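Local coordinates for mRNA export factor (Human herpesvirus 1, PDB 4YXP), which regulates viral gene expression, inhibiting host splicing and mediating nuclear export of intronless viral mRNAs, and acts as a homodimer, at the interface of chains A and B. Residues are numbered along the deposited sequence; one frame, centred on the assembly and turned at random. Chains: chain A/B, mRNA export factor.

The interface of chains A and B. Residues chain A 263-265, 267-268; chain B 58, 60, 62, 64-66.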
loop_
_atom_site.group_PDB
_atom_site.type_symbol
_atom_site.label_atom_id
_atom_site.label_comp_id
_atom_site.label_asym_id
_atom_site.label_seq_id
_atom_site.Cartn_x
_atom_site.Cartn_y
_atom_site.Cartn_z
ATOM N N TYR A 263 6.611 7.417 13.707
ATOM C CA TYR A 263 5.575 6.862 14.581
ATOM C C TYR A 263 5.382 7.681 15.849
ATOM O O TYR A 263 6.351 8.039 16.520
ATOM C CB TYR A 263 5.916 5.417 14.963
ATOM C CG TYR A 263 4.930 4.789 15.931
ATOM C CD1 TYR A 263 3.750 4.221 15.475
ATOM C CD2 TYR A 263 5.185 4.760 17.298
ATOM C CE1 TYR A 263 2.846 3.646 16.353
ATOM C CE2 TYR A 263 4.286 4.185 18.184
ATOM C CZ TYR A 263 3.119 3.630 17.704
ATOM O OH TYR A 263 2.220 3.053 18.568
ATOM N N VAL A 264 4.123 7.967 16.176
ATOM C CA VAL A 264 3.789 8.687 17.402
ATOM C C VAL A 264 2.795 7.889 18.244
ATOM O O VAL A 264 2.900 7.876 19.464
ATOM C CB VAL A 264 3.223 10.093 17.097
ATOM C CG1 VAL A 264 2.771 10.783 18.381
ATOM C CG2 VAL A 264 4.266 10.943 16.394
ATOM N N HIS A 265 1.830 7.239 17.600
ATOM C CA HIS A 265 0.768 6.535 18.319
ATOM C C HIS A 265 -0.079 5.702 17.355
ATOM O O HIS A 265 -0.176 6.029 16.172
ATOM C CB HIS A 265 -0.113 7.546 19.067
ATOM C CG HIS A 265 -1.271 6.931 19.797
ATOM N ND1 HIS A 265 -1.258 6.707 21.156
ATOM C CD2 HIS A 265 -2.479 6.510 19.357
ATOM C CE1 HIS A 265 -2.408 6.166 21.520
ATOM N NE2 HIS A 265 -3.166 6.034 20.447
ATOM N N LYS A 267 -0.416 1.855 17.623
ATOM C CA LYS A 267 -0.238 0.421 17.833
ATOM C C LYS A 267 -0.421 0.128 19.321
ATOM O O LYS A 267 -0.002 0.921 20.159
ATOM C CB LYS A 267 1.144 -0.040 17.361
ATOM C CG LYS A 267 1.323 -0.103 15.842
ATOM C CD LYS A 267 0.469 -1.190 15.187
ATOM C CE LYS A 267 0.911 -2.591 15.599
ATOM N NZ LYS A 267 0.036 -3.651 15.014
ATOM N N TYR A 268 -1.035 -1.004 19.651
ATOM C CA TYR A 268 -1.357 -1.300 21.047
ATOM C C TYR A 268 -0.758 -2.615 21.553
ATOM O O TYR A 268 -0.275 -2.672 22.689
ATOM C CB TYR A 268 -2.882 -1.285 21.228
ATOM C CG TYR A 268 -3.463 0.053 20.816
ATOM C CD1 TYR A 268 -3.364 1.157 21.649
ATOM C CD2 TYR A 268 -4.059 0.222 19.573
ATOM C CE1 TYR A 268 -3.868 2.387 21.269
ATOM C CE2 TYR A 268 -4.563 1.445 19.185
ATOM C CZ TYR A 268 -4.460 2.525 20.033
ATOM O OH TYR A 268 -4.961 3.745 19.643
ATOM N N VAL B 58 1.077 2.552 25.816
ATOM C CA VAL B 58 0.583 2.703 24.447
ATOM C C VAL B 58 -0.601 3.668 24.369
ATOM O O VAL B 58 -1.177 3.856 23.297
ATOM C CB VAL B 58 0.198 1.331 23.833
ATOM C CG1 VAL B 58 1.429 0.450 23.681
ATOM C CG2 VAL B 58 -0.868 0.629 24.671
ATOM N N ALA B 60 -0.270 6.914 25.632
ATOM C CA ALA B 60 0.312 8.248 25.517
ATOM C C ALA B 60 0.741 8.545 24.082
ATOM O O ALA B 60 0.716 7.669 23.215
ATOM C CB ALA B 60 1.501 8.384 26.455
ATOM N N GLN B 62 3.411 8.383 22.626
ATOM C CA GLN B 62 4.719 7.738 22.797
ATOM C C GLN B 62 5.877 8.488 22.136
ATOM O O GLN B 62 5.685 9.276 21.208
ATOM C CB GLN B 62 4.696 6.284 22.273
ATOM C CG GLN B 62 3.611 5.912 21.247
ATOM C CD GLN B 62 2.943 4.580 21.546
ATOM O OE1 GLN B 62 1.778 4.536 21.946
ATOM N NE2 GLN B 62 3.672 3.488 21.348
ATOM N N GLY B 64 8.943 6.987 21.012
ATOM C CA GLY B 64 9.730 6.240 20.047
ATOM C C GLY B 64 8.959 5.115 19.386
ATOM O O GLY B 64 7.865 4.766 19.830
ATOM N N PRO B 65 9.530 4.539 18.313
ATOM C CA PRO B 65 8.904 3.456 17.543
ATOM C C PRO B 65 8.332 2.319 18.394
ATOM O O PRO B 65 8.935 1.904 19.382
ATOM C CB PRO B 65 10.055 2.947 16.671
ATOM C CG PRO B 65 10.902 4.144 16.456
ATOM C CD PRO B 65 10.821 4.947 17.728
ATOM N N PHE B 66 7.162 1.834 17.990
ATOM C CA PHE B 66 6.499 0.707 18.637
ATOM C C PHE B 66 7.429 -0.504 18.693
ATOM O O PHE B 66 8.048 -0.865 17.691
ATOM C CB PHE B 66 5.211 0.371 17.877
ATOM C CG PHE B 66 4.397 -0.736 18.489
ATOM C CD1 PHE B 66 3.558 -0.489 19.564
ATOM C CD2 PHE B 66 4.447 -2.017 17.966
ATOM C CE1 PHE B 66 2.796 -1.507 20.115
ATOM C CE2 PHE B 66 3.690 -3.036 18.512
ATOM C CZ PHE B 66 2.864 -2.781 19.587
HETATM O O HOH W 1 -0.475 3.534 20.645
#
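A C-terminal loop of chain A, A:Tyr263 to A:Tyr268, lies in a bend of chain B formed by the end of helix 56-59 and the loop that follows it to B:Phe66. A:Tyr263 and A:Lys267 reach the far limb of this bend, while A:His265 and A:Tyr268 meet the helix end. With CG anti to the backbone N (chi1 177°), A:Tyr263 extends its ring so that the far rim, bearing OH, reaches B:Gln62 and B:Phe66. The ring has its own A:His265 N over one face and B:Phe66 CB against the opposite one, offset toward the rim. Its hydroxyl OH accepts a bond from A:Lys267 N at 3.0 Å, which ties the ring to its own loop. The amide NE2 of B:Gln62 comes to the ring's edge in plane, 3.2 Å from A:Tyr263 OH, with the amide turned almost perpendicular to the ring; this side chain is poorly ordered, and a hydrogen bond here is only plausible. Beside it, A:Lys267 lays CB over the face of B:Phe66, 3.5 Å from the ring centroid, in a CH-pi contact. The lysine chain bends at chi2 and chi3, which carries CE back along the same ring. A direct hydrogen bond runs from the imidazole ND1 of A:His265 to the backbone O of B:Ala60, 3.0 Å long and nearly straight (166° at H). The acceptor lies in the imidazole plane, although the donor stands well above the carbonyl plane. Over the face of this imidazole sits a water that bridges the chains, binding A:Lys267 O at 2.7 Å and B:Val58 O at 2.8 Å and, less surely, OE1 of B:Gln62. B:Val58 turns its methyls toward A:Tyr268, CG2 lying 4.0 Å from ring atom CD1. The chain A loop belongs to the segment important for homodimerization; crossing to the partner's folded domain, it forms part of the two-fold symmetric, intertwined dimer, and its twin packs likewise on chain A.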